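Local coordinates for probable ferredoxin-dependent nitrite reductase NirA (Mycobacterium tuberculosis, PDB 1ZJ8), which catalyses the six-electron reduction of sulfite to sulfide with electrons from ferredoxin, using a siroheme coupled to a [4Fe-4S] cluster, at the iron/sulfur cluster and siroheme site. Numbering follows the deposited sequence.

The iron/sulfur cluster and siroheme site. Residues 80, 106, 108, 139-141, 143, 145, 147, 218, 220, 258-259, 301, 390, 428-430, 434, 474, 476-478, 480. With SF4 (iron/sulfur cluster), chain B; SRM (siroheme), chain C; CL (chloride ion), chain D.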
loop_
_atom_site.group_PDB
_atom_site.type_symbol
_atom_site.label_atom_id
_atom_site.label_comp_id
_atom_site.label_asym_id
_atom_site.label_seq_id
_atom_site.Cartn_x
_atom_site.Cartn_y
_atom_site.Cartn_z
ATOM N N TYR A 80 -15.888 -0.984 -0.134
ATOM C CA TYR A 80 -15.711 -1.307 -1.529
ATOM C C TYR A 80 -16.487 -2.645 -1.702
ATOM O O TYR A 80 -16.441 -3.539 -0.850
ATOM C CB TYR A 80 -14.191 -1.421 -1.814
ATOM C CG TYR A 80 -13.443 -0.268 -2.534
ATOM C CD1 TYR A 80 -13.491 -0.193 -3.929
ATOM C CD2 TYR A 80 -12.582 0.670 -1.844
ATOM C CE1 TYR A 80 -12.793 0.782 -4.641
ATOM C CE2 TYR A 80 -11.858 1.649 -2.584
ATOM C CZ TYR A 80 -11.989 1.691 -3.972
ATOM O OH TYR A 80 -11.315 2.632 -4.706
ATOM N N MET A 106 -15.773 -5.548 0.981
ATOM C CA MET A 106 -14.471 -5.379 1.582
ATOM C C MET A 106 -14.587 -4.119 2.454
ATOM O O MET A 106 -15.121 -3.095 2.006
ATOM C CB MET A 106 -13.403 -5.166 0.505
ATOM C CG MET A 106 -11.962 -5.013 1.039
ATOM S SD MET A 106 -11.528 -3.347 1.677
ATOM C CE MET A 106 -11.096 -2.514 0.138
ATOM N N ARG A 108 -12.144 -1.494 4.846
ATOM C CA ARG A 108 -10.741 -1.108 5.011
ATOM C C ARG A 108 -10.595 -0.194 6.214
ATOM O O ARG A 108 -11.179 0.889 6.253
ATOM C CB ARG A 108 -10.259 -0.367 3.748
ATOM C CG ARG A 108 -8.787 0.096 3.758
ATOM C CD ARG A 108 -8.393 0.828 2.459
ATOM N NE ARG A 108 -8.354 -0.070 1.302
ATOM C CZ ARG A 108 -8.029 0.298 0.062
ATOM N NH1 ARG A 108 -7.702 1.551 -0.235
ATOM N NH2 ARG A 108 -8.014 -0.591 -0.909
ATOM N N SER A 139 -2.579 -4.862 4.555
ATOM C CA SER A 139 -2.291 -4.241 3.295
ATOM C C SER A 139 -0.859 -3.663 3.313
ATOM O O SER A 139 -0.248 -3.511 4.379
ATOM C CB SER A 139 -3.333 -3.149 3.105
ATOM O OG SER A 139 -2.960 -1.954 3.779
ATOM N N ASP A 140 -0.329 -3.342 2.133
ATOM C CA ASP A 140 0.995 -2.744 2.022
ATOM C C ASP A 140 0.972 -1.201 2.152
ATOM O O ASP A 140 1.894 -0.528 1.704
ATOM C CB ASP A 140 1.623 -3.191 0.708
ATOM C CG ASP A 140 0.949 -2.577 -0.492
ATOM O OD1 ASP A 140 0.104 -1.704 -0.269
ATOM O OD2 ASP A 140 1.275 -2.941 -1.649
ATOM N N ARG A 141 -0.096 -0.651 2.735
ATOM C CA ARG A 141 -0.142 0.748 3.182
ATOM C C ARG A 141 -0.514 0.797 4.667
ATOM O O ARG A 141 -1.089 1.769 5.121
ATOM C CB ARG A 141 -1.182 1.568 2.400
ATOM C CG ARG A 141 -0.824 1.981 0.982
ATOM C CD ARG A 141 -1.715 3.131 0.504
ATOM N NE ARG A 141 -1.303 4.450 1.031
ATOM C CZ ARG A 141 -0.237 5.147 0.605
ATOM N NH1 ARG A 141 0.541 4.677 -0.361
ATOM N NH2 ARG A 141 0.051 6.327 1.136
ATOM N N ASN A 143 -2.710 -0.738 6.526
ATOM C CA ASN A 143 -4.097 -1.051 6.905
ATOM C C ASN A 143 -4.410 -2.565 7.059
ATOM O O ASN A 143 -3.645 -3.435 6.633
ATOM C CB ASN A 143 -5.046 -0.460 5.860
ATOM C CG ASN A 143 -4.999 1.059 5.824
ATOM O OD1 ASN A 143 -4.720 1.697 6.842
ATOM N ND2 ASN A 143 -5.278 1.645 4.649
ATOM N N GLN A 145 -7.727 -5.084 6.035
ATOM C CA GLN A 145 -8.942 -5.163 5.266
ATOM C C GLN A 145 -9.713 -6.393 5.648
ATOM O O GLN A 145 -9.124 -7.485 5.806
ATOM C CB GLN A 145 -8.621 -5.251 3.787
ATOM C CG GLN A 145 -8.063 -3.995 3.218
ATOM C CD GLN A 145 -8.084 -4.005 1.715
ATOM O OE1 GLN A 145 -8.011 -2.966 1.096
ATOM N NE2 GLN A 145 -8.194 -5.187 1.116
ATOM N N HIS A 147 -13.203 -8.886 4.707
ATOM C CA HIS A 147 -14.091 -9.252 3.583
ATOM C C HIS A 147 -15.337 -9.985 4.096
ATOM O O HIS A 147 -15.461 -10.228 5.302
ATOM C CB HIS A 147 -13.349 -10.102 2.559
ATOM C CG HIS A 147 -12.459 -9.321 1.652
ATOM N ND1 HIS A 147 -11.087 -9.348 1.750
ATOM C CD2 HIS A 147 -12.743 -8.506 0.611
ATOM C CE1 HIS A 147 -10.562 -8.584 0.808
ATOM N NE2 HIS A 147 -11.546 -8.057 0.105
ATOM N N LYS A 218 -7.689 9.641 -5.985
ATOM C CA LYS A 218 -7.032 9.199 -4.758
ATOM C C LYS A 218 -5.666 9.878 -4.599
ATOM O O LYS A 218 -5.009 10.232 -5.594
ATOM C CB LYS A 218 -6.904 7.664 -4.731
ATOM C CG LYS A 218 -5.983 7.055 -5.778
ATOM C CD LYS A 218 -5.686 5.581 -5.503
ATOM C CE LYS A 218 -6.630 4.626 -6.243
ATOM N NZ LYS A 218 -6.416 3.200 -5.818
ATOM N N LYS A 220 -2.105 9.723 -2.069
ATOM C CA LYS A 220 -1.326 8.882 -1.187
ATOM C C LYS A 220 -0.144 9.650 -0.599
ATOM O O LYS A 220 0.632 10.299 -1.330
ATOM C CB LYS A 220 -0.819 7.653 -1.959
ATOM C CG LYS A 220 -1.892 6.629 -2.215
ATOM C CD LYS A 220 -1.429 5.506 -3.136
ATOM C CE LYS A 220 -2.532 4.440 -3.233
ATOM N NZ LYS A 220 -2.393 3.474 -4.365
ATOM N N LEU A 258 2.262 4.210 -9.526
ATOM C CA LEU A 258 2.534 3.099 -10.448
ATOM C C LEU A 258 1.242 2.479 -10.896
ATOM O O LEU A 258 0.648 1.705 -10.152
ATOM C CB LEU A 258 3.266 1.928 -9.784
ATOM C CG LEU A 258 4.373 2.029 -8.762
ATOM C CD1 LEU A 258 4.269 0.802 -7.888
ATOM C CD2 LEU A 258 5.733 2.088 -9.430
ATOM N N SER A 259 0.787 2.723 -12.098
ATOM C CA SER A 259 -0.320 1.888 -12.530
ATOM C C SER A 259 0.085 1.349 -13.870
ATOM O O SER A 259 1.196 0.815 -14.038
ATOM C CB SER A 259 -1.644 2.678 -12.534
ATOM O OG SER A 259 -2.738 1.822 -12.868
ATOM N N ARG A 301 -4.593 11.698 -12.002
ATOM C CA ARG A 301 -3.704 11.655 -10.837
ATOM C C ARG A 301 -2.578 12.677 -10.879
ATOM O O ARG A 301 -2.150 13.114 -11.955
ATOM C CB ARG A 301 -3.114 10.253 -10.696
ATOM C CG ARG A 301 -4.203 9.247 -10.479
ATOM C CD ARG A 301 -3.790 8.129 -9.622
ATOM N NE ARG A 301 -3.291 8.555 -8.329
ATOM C CZ ARG A 301 -2.889 7.701 -7.399
ATOM N NH1 ARG A 301 -2.975 6.402 -7.621
ATOM N NH2 ARG A 301 -2.431 8.136 -6.237
ATOM N N GLN A 390 3.497 -5.259 4.093
ATOM C CA GLN A 390 2.485 -6.220 4.529
ATOM C C GLN A 390 2.968 -7.095 5.690
ATOM O O GLN A 390 2.699 -8.308 5.735
ATOM C CB GLN A 390 2.020 -7.113 3.378
ATOM C CG GLN A 390 1.689 -6.412 2.100
ATOM C CD GLN A 390 1.525 -7.398 0.963
ATOM O OE1 GLN A 390 2.321 -8.336 0.823
ATOM N NE2 GLN A 390 0.487 -7.207 0.151
ATOM N N CYS A 428 -1.189 -8.960 -4.183
ATOM C CA CYS A 428 -2.416 -8.202 -3.968
ATOM C C CYS A 428 -3.531 -9.177 -3.619
ATOM O O CYS A 428 -3.282 -10.360 -3.369
ATOM C CB CYS A 428 -2.760 -7.428 -5.231
ATOM S SG CYS A 428 -3.329 -8.472 -6.620
ATOM N N SER A 429 -4.763 -8.684 -3.597
ATOM C CA SER A 429 -5.909 -9.524 -3.241
ATOM C C SER A 429 -6.239 -10.542 -4.355
ATOM O O SER A 429 -6.424 -11.746 -4.093
ATOM C CB SER A 429 -7.077 -8.624 -2.930
ATOM O OG SER A 429 -6.605 -7.622 -2.065
ATOM N N GLY A 430 -6.270 -10.053 -5.593
ATOM C CA GLY A 430 -6.509 -10.902 -6.746
ATOM C C GLY A 430 -7.929 -11.426 -6.784
ATOM O O GLY A 430 -8.804 -11.035 -5.976
ATOM N N CYS A 434 -11.324 -9.496 -5.611
ATOM C CA CYS A 434 -11.235 -8.266 -6.386
ATOM C C CYS A 434 -11.965 -8.350 -7.740
ATOM O O CYS A 434 -11.805 -9.331 -8.474
ATOM C CB CYS A 434 -9.765 -7.941 -6.636
ATOM S SG CYS A 434 -9.590 -6.333 -7.355
ATOM N N CYS A 474 -3.699 -7.812 -11.771
ATOM C CA CYS A 474 -4.073 -6.972 -12.915
ATOM C C CYS A 474 -3.085 -5.799 -13.004
ATOM O O CYS A 474 -2.206 -5.669 -12.152
ATOM C CB CYS A 474 -5.510 -6.472 -12.754
ATOM S SG CYS A 474 -5.598 -4.936 -11.836
ATOM N N ASN A 476 -3.179 -2.569 -12.458
ATOM C CA ASN A 476 -3.230 -1.491 -11.442
ATOM C C ASN A 476 -1.999 -1.443 -10.506
ATOM O O ASN A 476 -1.702 -0.401 -9.952
ATOM C CB ASN A 476 -4.528 -1.575 -10.598
ATOM C CG ASN A 476 -5.810 -1.161 -11.386
ATOM O OD1 ASN A 476 -5.787 -0.218 -12.180
ATOM N ND2 ASN A 476 -6.929 -1.855 -11.132
ATOM N N SER A 477 -1.301 -2.567 -10.333
ATOM C CA SER A 477 -0.009 -2.626 -9.627
ATOM C C SER A 477 -0.085 -2.323 -8.111
ATOM O O SER A 477 0.802 -1.670 -7.564
ATOM C CB SER A 477 1.002 -1.697 -10.319
ATOM O OG SER A 477 2.322 -2.179 -10.205
ATOM N N CYS A 478 -1.128 -2.831 -7.445
ATOM C CA CYS A 478 -1.322 -2.668 -5.999
ATOM C C CYS A 478 -0.232 -3.264 -5.142
ATOM O O CYS A 478 -0.002 -2.805 -4.029
ATOM C CB CYS A 478 -2.621 -3.336 -5.564
ATOM S SG CYS A 478 -4.153 -2.532 -6.165
ATOM N N ARG A 480 2.803 -3.486 -6.328
ATOM C CA ARG A 480 4.035 -2.883 -6.841
ATOM C C ARG A 480 4.829 -3.768 -7.820
ATOM O O ARG A 480 5.901 -4.260 -7.500
ATOM C CB ARG A 480 4.896 -2.404 -5.647
ATOM C CG ARG A 480 4.521 -0.969 -5.138
ATOM C CD ARG A 480 3.904 -0.889 -3.749
ATOM N NE ARG A 480 4.918 -0.987 -2.707
ATOM C CZ ARG A 480 4.692 -0.834 -1.403
ATOM N NH1 ARG A 480 3.477 -0.549 -0.928
ATOM N NH2 ARG A 480 5.709 -0.971 -0.565
HETATM FE FE1 SF4 B . -5.711 -5.324 -9.565
HETATM FE FE2 SF4 B . -5.230 -4.359 -7.052
HETATM FE FE3 SF4 B . -7.335 -6.049 -7.503
HETATM FE FE4 SF4 B . -4.729 -6.860 -7.462
HETATM S S1 SF4 B . -5.940 -6.043 -5.682
HETATM S S2 SF4 B . -6.334 -7.457 -9.039
HETATM S S3 SF4 B . -3.654 -5.138 -8.528
HETATM S S4 SF4 B . -7.098 -3.930 -8.363
HETATM FE FE SRM C . -5.088 -0.483 -4.605
HETATM C CHA SRM C . -7.894 -0.426 -6.553
HETATM C CHB SRM C . -6.045 -3.433 -3.340
HETATM C CHC SRM C . -2.437 -0.509 -2.718
HETATM C CHD SRM C . -3.274 0.952 -7.171
HETATM N NA SRM C . -6.748 -1.590 -4.744
HETATM C C1A SRM C . -7.849 -1.354 -5.491
HETATM C C2A SRM C . -9.037 -2.175 -5.092
HETATM C CMA SRM C . -9.926 -1.369 -4.196
HETATM C CDA SRM C . -9.745 -2.783 -6.271
HETATM C CEA SRM C . -11.035 -2.195 -6.746
HETATM O O3A SRM C . -11.038 -1.033 -7.165
HETATM O O4A SRM C . -12.086 -2.852 -6.717
HETATM C C3A SRM C . -8.363 -3.272 -4.341
HETATM C CAA SRM C . -9.098 -3.737 -3.130
HETATM C CBA SRM C . -9.966 -4.849 -3.656
HETATM C CCA SRM C . -10.182 -5.897 -2.613
HETATM O O1A SRM C . -9.224 -6.227 -1.881
HETATM O O2A SRM C . -11.329 -6.393 -2.494
HETATM C C4A SRM C . -6.990 -2.741 -4.108
HETATM N NB SRM C . -4.467 -1.678 -3.172
HETATM C C1B SRM C . -4.960 -2.829 -2.710
HETATM C C2B SRM C . -4.273 -3.371 -1.488
HETATM C CMB SRM C . -5.200 -3.980 -0.474
HETATM C CDB SRM C . -3.324 -4.427 -1.946
HETATM C CEB SRM C . -2.519 -5.142 -0.919
HETATM O O3B SRM C . -2.686 -6.353 -0.659
HETATM O O4B SRM C . -1.673 -4.478 -0.320
HETATM C C3B SRM C . -3.541 -2.123 -1.045
HETATM C CAB SRM C . -4.408 -1.277 -0.149
HETATM C CBB SRM C . -3.594 -0.404 0.756
HETATM C CCB SRM C . -4.480 0.582 1.461
HETATM O O1B SRM C . -4.799 0.415 2.635
HETATM O O2B SRM C . -4.882 1.593 0.894
HETATM C C4B SRM C . -3.462 -1.384 -2.353
HETATM N NC SRM C . -3.240 -0.019 -4.925
HETATM C C1C SRM C . -2.298 0.082 -3.965
HETATM C C2C SRM C . -1.056 0.477 -4.443
HETATM C CDC SRM C . 0.275 0.454 -3.770
HETATM C CEC SRM C . 0.733 1.581 -2.930
HETATM O O3C SRM C . -0.064 2.495 -2.619
HETATM O O4C SRM C . 1.925 1.548 -2.590
HETATM C C3C SRM C . -1.325 0.835 -5.730
HETATM C CAC SRM C . -0.213 1.345 -6.587
HETATM C CBC SRM C . 0.395 2.706 -6.320
HETATM C CCC SRM C . -0.513 3.771 -6.911
HETATM O O1C SRM C . -1.631 4.022 -6.386
HETATM O O2C SRM C . -0.101 4.356 -7.946
HETATM C C4C SRM C . -2.652 0.595 -5.980
HETATM N ND SRM C . -5.576 0.440 -6.339
HETATM C C1D SRM C . -4.663 0.761 -7.269
HETATM C C2D SRM C . -5.308 0.896 -8.513
HETATM C CAD SRM C . -4.795 1.815 -9.608
HETATM C CBD SRM C . -5.307 3.221 -9.662
HETATM C CCD SRM C . -4.777 4.252 -10.616
HETATM O O1D SRM C . -4.186 5.234 -10.115
HETATM O O2D SRM C . -4.921 4.128 -11.862
HETATM C C3D SRM C . -6.651 0.641 -8.289
HETATM C CDD SRM C . -7.777 1.088 -9.181
HETATM C CED SRM C . -8.290 2.510 -9.212
HETATM O O3D SRM C . -7.975 3.324 -8.343
HETATM O O4D SRM C . -9.044 2.901 -10.115
HETATM C C4D SRM C . -6.802 0.363 -6.940
HETATM CL CL CL D . -5.655 1.201 -3.424
#
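The siroheme macrocycle is buckled rather than flat, the cubane under its proximal face and basic side chains over the distal face, where sulfite is reduced. The cubane is wholly buried, each iron capped by one cysteine: Cys474 on FE1, Cys478 on FE2, Cys434 on FE3 and Cys428 on FE4. Cys478 SG is the bridge, 2.3 Å from cluster FE2 and in a longer contact of 2.7 Å with siroheme FE, its axial position; chi1 of -68° sets SG anti to the carbonyl carbon. Asn476 completes this floor, CB against pyrrole carbon C2D. On the opposite face a chloride, perhaps from crystallisation, sits 2.1 Å from FE. As a lid around it, Lys218 and Lys220 lay NZ over pyrrole rings D and C, while Arg108 brings NH2 over ring A; this positive rim would suit an anionic substrate. Gln145 OE1 fixes the Arg108 guanidinium by accepting from both NE and NH2. Tyr80, the thioether partner of Cys172, turns its ring face to methyl CMA. Carboxylate partners form the walls. His147 NE2 donates in its ring plane to O2A of the ring A propionate (3.1 Å, 170° at H), and Ser429 OG holds the other oxygen, O1A. Arg301 NH1 reaches O1D and O1C, of the ring D and C propionates, its guanidinium lying face-on against Lys218 CG. Arg141, similarly backed by Lys220 CG, points NH1 to O3C of the ring C acetate, 3.2 Å away. Protein hides 898 of the siroheme's 966 Å², leaving a small part uncovered. Loops carry the cluster cysteines, while strands 79-83, 104-109, 144-147 and 219-224 contribute Tyr80, Arg108, Gln145 and Lys220, burying the cofactors centrally in the monomer.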